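Glucanase (Clostridium thermocellum, PDB 5GXX) probably hydrolyses internal bonds of cellulose as a family 9 endoglucanase of the cellulosome, its catalytic module joined to a calcium-bearing, cellulose-binding-type module. Local coordinates at residues H459-K464 with K563-T568; Y483-D488 with F554-P559. The protein carries 1 engineered substitution. One frame throughout, in Å; residues are numbered along the deposited sequence.

Interaction 1. Residues H459-K464 with K563-T568; sequences HFTEIK and KFWDPT. With CA (calcium ion), chain D.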
ATOM      1  N   HIS A 459      13.006 -28.318   8.899  1.00 24.69           N
ATOM      2  CA  HIS A 459      12.585 -28.237  10.294  1.00 23.31           C
ATOM      3  C   HIS A 459      11.311 -27.448  10.591  1.00 21.70           C
ATOM      4  O   HIS A 459      10.966 -27.310  11.753  1.00 22.62           O
ATOM      5  CB  HIS A 459      13.729 -27.773  11.200  1.00 22.56           C
ATOM      6  CG  HIS A 459      14.105 -26.339  11.003  1.00 24.04           C
ATOM      7  ND1 HIS A 459      13.729 -25.351  11.887  1.00 23.82           N
ATOM      8  CD2 HIS A 459      14.834 -25.726  10.041  1.00 24.26           C
ATOM      9  CE1 HIS A 459      14.215 -24.190  11.481  1.00 22.86           C
ATOM     10  NE2 HIS A 459      14.884 -24.390  10.360  1.00 27.02           N
ATOM     11  N   PHE A 460      10.613 -26.946   9.573  1.00 21.96           N
ATOM     12  CA  PHE A 460       9.320 -26.282   9.801  1.00 20.55           C
ATOM     13  C   PHE A 460       8.356 -26.341   8.616  1.00 21.18           C
ATOM     14  O   PHE A 460       8.760 -26.566   7.467  1.00 20.94           O
ATOM     15  CB  PHE A 460       9.525 -24.825  10.239  1.00 20.26           C
ATOM     16  CG  PHE A 460      10.076 -23.916   9.178  1.00 21.09           C
ATOM     17  CD1 PHE A 460       9.272 -23.482   8.124  1.00 21.07           C
ATOM     18  CD2 PHE A 460      11.380 -23.435   9.272  1.00 22.12           C
ATOM     19  CE1 PHE A 460       9.777 -22.642   7.156  1.00 20.98           C
ATOM     20  CE2 PHE A 460      11.887 -22.569   8.308  1.00 22.69           C
ATOM     21  CZ  PHE A 460      11.082 -22.169   7.254  1.00 22.79           C
ATOM     22  N   THR A 461       7.076 -26.133   8.926  1.00 21.09           N
ATOM     23  CA  THR A 461       6.043 -25.849   7.928  1.00 21.10           C
ATOM     24  C   THR A 461       5.547 -24.427   8.160  1.00 19.48           C
ATOM     25  O   THR A 461       5.255 -24.076   9.294  1.00 19.51           O
ATOM     26  CB  THR A 461       4.853 -26.811   8.103  1.00 21.03           C
ATOM     27  OG1 THR A 461       5.256 -28.134   7.736  1.00 23.89           O
ATOM     28  CG2 THR A 461       3.682 -26.418   7.203  1.00 21.54           C
ATOM     29  N   GLU A 462       5.430 -23.621   7.106  1.00 19.32           N
ATOM     30  CA  GLU A 462       4.842 -22.300   7.250  1.00 19.13           C
ATOM     31  C   GLU A 462       3.647 -22.213   6.312  1.00 18.77           C
ATOM     32  O   GLU A 462       3.770 -22.467   5.109  1.00 19.21           O
ATOM     33  CB  GLU A 462       5.860 -21.206   6.928  1.00 20.01           C
ATOM     34  CG  GLU A 462       5.340 -19.815   7.199  1.00 19.24           C
ATOM     35  CD  GLU A 462       6.415 -18.774   6.984  1.00 22.22           C
ATOM     36  OE1 GLU A 462       7.199 -18.511   7.926  1.00 24.32           O
ATOM     37  OE2 GLU A 462       6.473 -18.236   5.860  1.00 25.51           O
ATOM     38  N   ILE A 463       2.513 -21.830   6.889  1.00 17.47           N
ATOM     39  CA  ILE A 463       1.233 -21.810   6.177  1.00 16.82           C
ATOM     40  C   ILE A 463       0.760 -20.367   5.997  1.00 17.16           C
ATOM     41  O   ILE A 463       0.835 -19.574   6.932  1.00 17.28           O
ATOM     42  CB  ILE A 463       0.158 -22.586   6.981  1.00 16.50           C
ATOM     43  CG1 ILE A 463       0.522 -24.066   7.190  1.00 16.97           C
ATOM     44  CG2 ILE A 463      -1.211 -22.494   6.308  1.00 16.06           C
ATOM     45  CD1 ILE A 463       0.785 -24.831   5.918  1.00 18.29           C
ATOM     46  N   LYS A 464       0.294 -20.039   4.795  1.00 17.43           N
ATOM     47  CA  LYS A 464      -0.511 -18.842   4.584  1.00 17.90           C
ATOM     48  C   LYS A 464      -1.971 -19.298   4.565  1.00 18.02           C
ATOM     49  O   LYS A 464      -2.354 -20.167   3.772  1.00 17.53           O
ATOM     50  CB  LYS A 464      -0.120 -18.132   3.282  1.00 18.51           C
ATOM     51  CG  LYS A 464      -1.016 -16.970   2.917  1.00 19.67           C
ATOM     52  CD  LYS A 464      -0.624 -16.430   1.558  1.00 23.48           C
ATOM     53  CE  LYS A 464      -1.577 -15.362   1.054  1.00 28.65           C
ATOM     54  NZ  LYS A 464      -1.043 -14.732  -0.189  1.00 32.84           N
ATOM     55  N   LYS A 563      16.299 -32.820  11.610  1.00 24.61           N
ATOM     56  CA  LYS A 563      16.029 -33.396  10.294  1.00 26.52           C
ATOM     57  C   LYS A 563      14.823 -34.335  10.291  1.00 27.02           C
ATOM     58  O   LYS A 563      14.629 -35.091   9.337  1.00 29.15           O
ATOM     59  CB  LYS A 563      17.264 -34.131   9.752  1.00 26.71           C
ATOM     60  CG  LYS A 563      18.576 -33.353   9.808  1.00 26.72           C
ATOM     61  CD  LYS A 563      18.658 -32.273   8.748  1.00 27.71           C
ATOM     62  CE  LYS A 563      19.989 -31.546   8.852  1.00 28.75           C
ATOM     63  NZ  LYS A 563      20.099 -30.502   7.808  1.00 33.75           N
ATOM     64  N   PHE A 564      13.995 -34.267  11.331  1.00 26.59           N
ATOM     65  CA  PHE A 564      12.870 -35.191  11.475  1.00 26.26           C
ATOM     66  C   PHE A 564      11.510 -34.677  11.007  1.00 26.20           C
ATOM     67  O   PHE A 564      10.647 -35.492  10.687  1.00 26.48           O
ATOM     68  CB  PHE A 564      12.745 -35.720  12.910  1.00 25.56           C
ATOM     69  CG  PHE A 564      12.483 -34.657  13.940  1.00 25.93           C
ATOM     70  CD1 PHE A 564      11.209 -34.125  14.110  1.00 26.45           C
ATOM     71  CD2 PHE A 564      13.509 -34.188  14.744  1.00 24.53           C
ATOM     72  CE1 PHE A 564      10.975 -33.152  15.065  1.00 26.46           C
ATOM     73  CE2 PHE A 564      13.286 -33.228  15.712  1.00 25.29           C
ATOM     74  CZ  PHE A 564      12.010 -32.703  15.871  1.00 26.10           C
ATOM     75  N   TRP A 565      11.315 -33.360  10.978  1.00 25.33           N
ATOM     76  CA  TRP A 565       9.983 -32.785  10.735  1.00 25.15           C
ATOM     77  C   TRP A 565       9.377 -33.364   9.464  1.00 26.37           C
ATOM     78  O   TRP A 565      10.003 -33.328   8.408  1.00 26.68           O
ATOM     79  CB  TRP A 565      10.083 -31.261  10.642  1.00 24.20           C
ATOM     80  CG  TRP A 565       8.745 -30.569  10.537  1.00 24.16           C
ATOM     81  CD1 TRP A 565       8.235 -29.939   9.442  1.00 25.86           C
ATOM     82  CD2 TRP A 565       7.773 -30.434  11.578  1.00 24.51           C
ATOM     83  NE1 TRP A 565       6.989 -29.427   9.732  1.00 26.63           N
ATOM     84  CE2 TRP A 565       6.682 -29.719  11.036  1.00 25.17           C
ATOM     85  CE3 TRP A 565       7.705 -30.868  12.910  1.00 26.46           C
ATOM     86  CZ2 TRP A 565       5.535 -29.422  11.783  1.00 23.52           C
ATOM     87  CZ3 TRP A 565       6.575 -30.561  13.656  1.00 24.52           C
ATOM     88  CH2 TRP A 565       5.500 -29.847  13.085  1.00 24.36           C
ATOM     89  N   ASP A 566       8.161 -33.899   9.565  1.00 27.78           N
ATOM     90  CA  ASP A 566       7.513 -34.517   8.407  1.00 29.14           C
ATOM     91  C   ASP A 566       6.070 -34.028   8.262  1.00 29.00           C
ATOM     92  O   ASP A 566       5.175 -34.534   8.935  1.00 28.88           O
ATOM     93  CB  ASP A 566       7.579 -36.046   8.509  1.00 30.41           C
ATOM     94  CG  ASP A 566       6.994 -36.748   7.292  1.00 32.43           C
ATOM     95  OD1 ASP A 566       6.783 -36.102   6.244  1.00 32.95           O
ATOM     96  OD2 ASP A 566       6.743 -37.967   7.389  1.00 38.22           O
ATOM     97  N   PRO A 567       5.845 -33.024   7.399  1.00 28.69           N
ATOM     98  CA  PRO A 567       4.479 -32.527   7.220  1.00 28.39           C
ATOM     99  C   PRO A 567       3.602 -33.472   6.400  1.00 29.68           C
ATOM    100  O   PRO A 567       2.377 -33.338   6.445  1.00 28.80           O
ATOM    101  CB  PRO A 567       4.687 -31.218   6.458  1.00 27.75           C
ATOM    102  CG  PRO A 567       5.943 -31.460   5.653  1.00 27.08           C
ATOM    103  CD  PRO A 567       6.815 -32.273   6.578  1.00 28.35           C
ATOM    104  N   THR A 568       4.216 -34.397   5.661  1.00 30.45           N
ATOM    105  CA  THR A 568       3.507 -35.294   4.740  1.00 31.25           C
ATOM    106  C   THR A 568       2.552 -36.282   5.415  1.00 31.35           C
ATOM    107  O   THR A 568       1.757 -36.934   4.736  1.00 32.94           O
ATOM    108  CB  THR A 568       4.463 -36.038   3.759  1.00 31.79           C
ATOM    109  OG1 THR A 568       5.112 -37.127   4.427  1.00 33.33           O
ATOM    110  CG2 THR A 568       5.506 -35.102   3.165  1.00 31.95           C
TER
HETATM  111 CA    CA D 702       4.151 -34.937  10.977  1.00 30.17          CA
HETATM  112  O   HOH W   1       4.517 -32.656  11.555  1.00 25.06           O
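H459 and W565 bring their backbones together just before strand 460-469, with CA atoms 5.3 Å apart, and further along the gap to the irregular segment 563-568 widens to 6.9 Å between the CA atoms of T461 and P567. The indole of W565 bridges this gap. Its CG lies anti to the backbone N (chi1 -174°), which lays the ring along the strand: CB rests 3.9 Å from H459 CA, CD1 packs against the F460 backbone, and the pyrrole edge ends at T461. There NE1 donates to T461 OG1 at 2.9 Å, nearly straight at 173° and with the acceptor only 4° out of the ring plane. The same hydroxyl oxygen lies against the proline ring, 3.4 Å from P567 CB. The carbonyl oxygen of H459 sits over one indole face near its rim; over the opposite face lies water 1, a ligand of the calcium ion that is also bound by D566 O at 2.3 Å. I556 and M487 of the sandwich pack against the indole as well. Just past the tryptophan, D566 OD1 accepts from T568 N, closing an Asx turn, and also from T568 OG1. The buried indole N-H is thus satisfied by one in-plane bond that fixes the ring's rotation, and the metal-bound water, probably polarised by calcium, places the ion's hydration directly against the indole face.

Interaction 2. Residues Y483-D488 with F554-P559; sequences YNYYMD and FRIAAP. With CA (calcium ion), chain D.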
ATOM      1  N   TYR A 483     -10.469 -21.808  13.161  1.00 16.86           N
ATOM      2  CA  TYR A 483     -10.160 -22.975  12.362  1.00 16.72           C
ATOM      3  C   TYR A 483      -8.991 -23.730  12.978  1.00 17.41           C
ATOM      4  O   TYR A 483      -8.206 -23.162  13.750  1.00 19.41           O
ATOM      5  CB  TYR A 483      -9.899 -22.608  10.896  1.00 16.23           C
ATOM      6  CG  TYR A 483      -8.712 -21.694  10.643  1.00 16.10           C
ATOM      7  CD1 TYR A 483      -7.424 -22.219  10.560  1.00 17.05           C
ATOM      8  CD2 TYR A 483      -8.879 -20.325  10.466  1.00 14.87           C
ATOM      9  CE1 TYR A 483      -6.341 -21.409  10.295  1.00 16.31           C
ATOM     10  CE2 TYR A 483      -7.794 -19.497  10.186  1.00 16.41           C
ATOM     11  CZ  TYR A 483      -6.530 -20.053  10.115  1.00 15.09           C
ATOM     12  OH  TYR A 483      -5.437 -19.251   9.864  1.00 14.85           O
ATOM     13  N   ASN A 484      -8.874 -25.004  12.626  1.00 17.94           N
ATOM     14  CA  ASN A 484      -7.834 -25.856  13.196  1.00 17.63           C
ATOM     15  C   ASN A 484      -6.844 -26.361  12.148  1.00 18.35           C
ATOM     16  O   ASN A 484      -7.227 -26.651  11.006  1.00 19.25           O
ATOM     17  CB  ASN A 484      -8.477 -27.053  13.901  1.00 18.58           C
ATOM     18  CG  ASN A 484      -9.331 -26.663  15.095  1.00 19.12           C
ATOM     19  OD1 ASN A 484      -9.274 -25.544  15.601  1.00 18.44           O
ATOM     20  ND2 ASN A 484     -10.120 -27.623  15.581  1.00 18.96           N
ATOM     21  N   TYR A 485      -5.569 -26.437  12.547  1.00 18.50           N
ATOM     22  CA  TYR A 485      -4.522 -27.032  11.722  1.00 18.71           C
ATOM     23  C   TYR A 485      -3.994 -28.274  12.449  1.00 19.60           C
ATOM     24  O   TYR A 485      -3.389 -28.162  13.514  1.00 19.90           O
ATOM     25  CB  TYR A 485      -3.363 -26.042  11.473  1.00 18.58           C
ATOM     26  CG  TYR A 485      -2.328 -26.600  10.517  1.00 17.42           C
ATOM     27  CD1 TYR A 485      -1.248 -27.351  10.989  1.00 20.17           C
ATOM     28  CD2 TYR A 485      -2.437 -26.389   9.140  1.00 15.34           C
ATOM     29  CE1 TYR A 485      -0.315 -27.895  10.101  1.00 17.23           C
ATOM     30  CE2 TYR A 485      -1.503 -26.916   8.258  1.00 19.66           C
ATOM     31  CZ  TYR A 485      -0.451 -27.668   8.743  1.00 19.09           C
ATOM     32  OH  TYR A 485       0.436 -28.169   7.813  1.00 22.08           O
ATOM     33  N   TYR A 486      -4.239 -29.448  11.869  1.00 20.36           N
ATOM     34  CA  TYR A 486      -3.914 -30.726  12.487  1.00 21.84           C
ATOM     35  C   TYR A 486      -2.628 -31.343  11.952  1.00 21.88           C
ATOM     36  O   TYR A 486      -2.382 -31.352  10.742  1.00 22.40           O
ATOM     37  CB  TYR A 486      -5.038 -31.743  12.246  1.00 21.76           C
ATOM     38  CG  TYR A 486      -6.391 -31.367  12.788  1.00 22.57           C
ATOM     39  CD1 TYR A 486      -6.743 -31.663  14.104  1.00 23.55           C
ATOM     40  CD2 TYR A 486      -7.332 -30.755  11.973  1.00 20.13           C
ATOM     41  CE1 TYR A 486      -7.997 -31.338  14.608  1.00 21.12           C
ATOM     42  CE2 TYR A 486      -8.586 -30.432  12.469  1.00 20.88           C
ATOM     43  CZ  TYR A 486      -8.908 -30.723  13.784  1.00 22.13           C
ATOM     44  OH  TYR A 486     -10.159 -30.393  14.258  1.00 22.58           O
ATOM     45  N   MET A 487      -1.859 -31.908  12.877  1.00 24.07           N
ATOM     46  CA  MET A 487      -0.570 -32.526  12.592  1.00 25.05           C
ATOM     47  C   MET A 487      -0.483 -33.907  13.227  1.00 25.51           C
ATOM     48  O   MET A 487      -1.124 -34.164  14.246  1.00 26.08           O
ATOM     49  CB  MET A 487       0.547 -31.682  13.206  1.00 25.56           C
ATOM     50  CG  MET A 487       0.557 -30.245  12.749  1.00 26.77           C
ATOM     51  SD  MET A 487       1.493 -29.243  13.919  1.00 33.74           S
ATOM     52  CE  MET A 487       0.224 -28.780  15.107  1.00 27.80           C
ATOM     53  N   ASP A 488       0.357 -34.759  12.644  1.00 26.82           N
ATOM     54  CA  ASP A 488       0.752 -36.020  13.256  1.00 27.02           C
ATOM     55  C   ASP A 488       2.189 -35.825  13.738  1.00 26.75           C
ATOM     56  O   ASP A 488       3.081 -35.545  12.942  1.00 27.40           O
ATOM     57  CB  ASP A 488       0.650 -37.155  12.232  1.00 27.76           C
ATOM     58  CG  ASP A 488       0.938 -38.523  12.828  1.00 30.95           C
ATOM     59  OD1 ASP A 488       1.643 -38.602  13.851  1.00 31.02           O
ATOM     60  OD2 ASP A 488       0.444 -39.526  12.267  1.00 32.83           O
ATOM     61  N   PHE A 554       1.466 -18.498   9.608  1.00 15.63           N
ATOM     62  CA  PHE A 554       1.996 -19.081  10.833  1.00 15.83           C
ATOM     63  C   PHE A 554       3.015 -20.152  10.505  1.00 16.54           C
ATOM     64  O   PHE A 554       2.941 -20.799   9.456  1.00 17.66           O
ATOM     65  CB  PHE A 554       0.876 -19.599  11.744  1.00 16.02           C
ATOM     66  CG  PHE A 554      -0.003 -20.657  11.126  1.00 17.18           C
ATOM     67  CD1 PHE A 554       0.325 -21.998  11.225  1.00 19.22           C
ATOM     68  CD2 PHE A 554      -1.186 -20.308  10.485  1.00 16.24           C
ATOM     69  CE1 PHE A 554      -0.496 -22.980  10.693  1.00 15.06           C
ATOM     70  CE2 PHE A 554      -2.013 -21.280   9.934  1.00 16.54           C
ATOM     71  CZ  PHE A 554      -1.675 -22.619  10.036  1.00 18.64           C
ATOM     72  N   ARG A 555       3.981 -20.287  11.404  1.00 16.62           N
ATOM     73  CA  ARG A 555       5.042 -21.275  11.264  1.00 18.46           C
ATOM     74  C   ARG A 555       5.021 -22.207  12.470  1.00 18.23           C
ATOM     75  O   ARG A 555       4.893 -21.749  13.613  1.00 17.80           O
ATOM     76  CB  ARG A 555       6.390 -20.550  11.172  1.00 19.29           C
ATOM     77  CG  ARG A 555       7.594 -21.463  10.973  1.00 20.39           C
ATOM     78  CD  ARG A 555       8.924 -20.693  10.965  1.00 20.77           C
ATOM     79  NE  ARG A 555       8.988 -19.777   9.831  1.00 24.09           N
ATOM     80  CZ  ARG A 555      10.102 -19.198   9.387  1.00 26.04           C
ATOM     81  NH1 ARG A 555      11.265 -19.450   9.965  1.00 25.80           N
ATOM     82  NH2 ARG A 555      10.048 -18.381   8.341  1.00 25.73           N
ATOM     83  N   ILE A 556       5.138 -23.507  12.204  1.00 17.25           N
ATOM     84  CA  ILE A 556       5.267 -24.526  13.244  1.00 18.73           C
ATOM     85  C   ILE A 556       6.624 -25.183  13.001  1.00 19.09           C
ATOM     86  O   ILE A 556       6.859 -25.737  11.933  1.00 19.62           O
ATOM     87  CB  ILE A 556       4.095 -25.525  13.153  1.00 19.09           C
ATOM     88  CG1 ILE A 556       2.756 -24.781  13.231  1.00 20.60           C
ATOM     89  CG2 ILE A 556       4.206 -26.596  14.242  1.00 19.19           C
ATOM     90  CD1 ILE A 556       1.575 -25.529  12.615  1.00 23.97           C
ATOM     91  N   ALA A 557       7.530 -25.072  13.970  1.00 20.19           N
ATOM     92  CA  ALA A 557       8.945 -25.378  13.724  1.00 20.53           C
ATOM     93  C   ALA A 557       9.547 -26.275  14.798  1.00 21.36           C
ATOM     94  O   ALA A 557       9.399 -26.017  15.989  1.00 21.62           O
ATOM     95  CB  ALA A 557       9.765 -24.096  13.615  1.00 20.61           C
ATOM     96  N   ALA A 558      10.206 -27.336  14.353  1.00 22.21           N
ATOM     97  CA  ALA A 558      11.152 -28.077  15.181  1.00 21.64           C
ATOM     98  C   ALA A 558      12.446 -27.266  15.238  1.00 22.42           C
ATOM     99  O   ALA A 558      12.623 -26.335  14.450  1.00 21.38           O
ATOM    100  CB  ALA A 558      11.406 -29.422  14.562  1.00 22.97           C
ATOM    101  N   PRO A 559      13.351 -27.600  16.175  1.00 22.56           N
ATOM    102  CA  PRO A 559      14.576 -26.813  16.314  1.00 22.88           C
ATOM    103  C   PRO A 559      15.399 -26.746  15.033  1.00 22.88           C
ATOM    104  O   PRO A 559      15.452 -27.724  14.283  1.00 21.97           O
ATOM    105  CB  PRO A 559      15.323 -27.542  17.438  1.00 23.03           C
ATOM    106  CG  PRO A 559      14.226 -28.127  18.262  1.00 21.21           C
ATOM    107  CD  PRO A 559      13.208 -28.582  17.265  1.00 23.36           C
TER
HETATM  108 CA    CA D 702       4.151 -34.937  10.977  1.00 30.17          CA
HETATM  109  O   HOH W   1       4.517 -32.656  11.555  1.00 25.06           O
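Y485 carries its CG anti to the backbone N (chi1 -175°), whereas F554 holds its CG between the backbone N and the carbonyl carbon (chi1 59°), and these two choices swing the rings into each other from facing strands. The result is a T-shaped pair: the CE1-CZ edge of F554 points at one face of Y485, with ring centroids 5.6 Å apart and planes at 75°. F554 CE1 lies over the tyrosine face toward its rim, and F554 CZ comes to 3.9 Å from Y485 CD2. At the adjoining CE2 of F554, Y483 slides past in the opposite direction, its OH 4.0 Å from F554 CE2, which lies close to the plane of the tyrosine ring. The segments 483-488 and 554-557, from strands of different sheets, run roughly the same way, their axes 11.1 Å apart at closest approach, so these side chains fill the interior of a β-sandwich, as expected for a cellulose-binding module of this kind. I463 and I530, one from each sheet, also pack on F554. Further along, I556 serves two partners with two branches: CD1 reaches Y485 CD1 at 3.7 Å, while CG2 meets M487 SD tip to tip at 3.8 Å, the methionine chain being bent at its last torsion. N484 and Y486 alternate with the core residues and lie on the other side of their strand, joined by a nearly straight bond from N484 ND2 to Y486 OH that lies in the amide plane. At the end of the strand, D488 O binds calcium at 2.3 Å.

How the interactions relate
Interaction 2 is nested along the chain within the loop closed by interaction 1, and their centres lie about 8 Å apart. Strands 460-469 and 549-557 are antiparallel neighbours, with probable hydrogen bonds from I463 N to F554 O at 2.8 Å and from A558 N to H459 O at 2.7 Å. The two interiors are continuous: T461 and I463 of interaction 1 both touch Y485 of interaction 2. Each contact sends one main-chain oxygen, of D566 or of D488, to the same calcium ion, whose site E491, N569, D570 and water 1 complete. This ion is distinct from the calcium held by S195, G196, D199, E200 and D246 within the family 9 region.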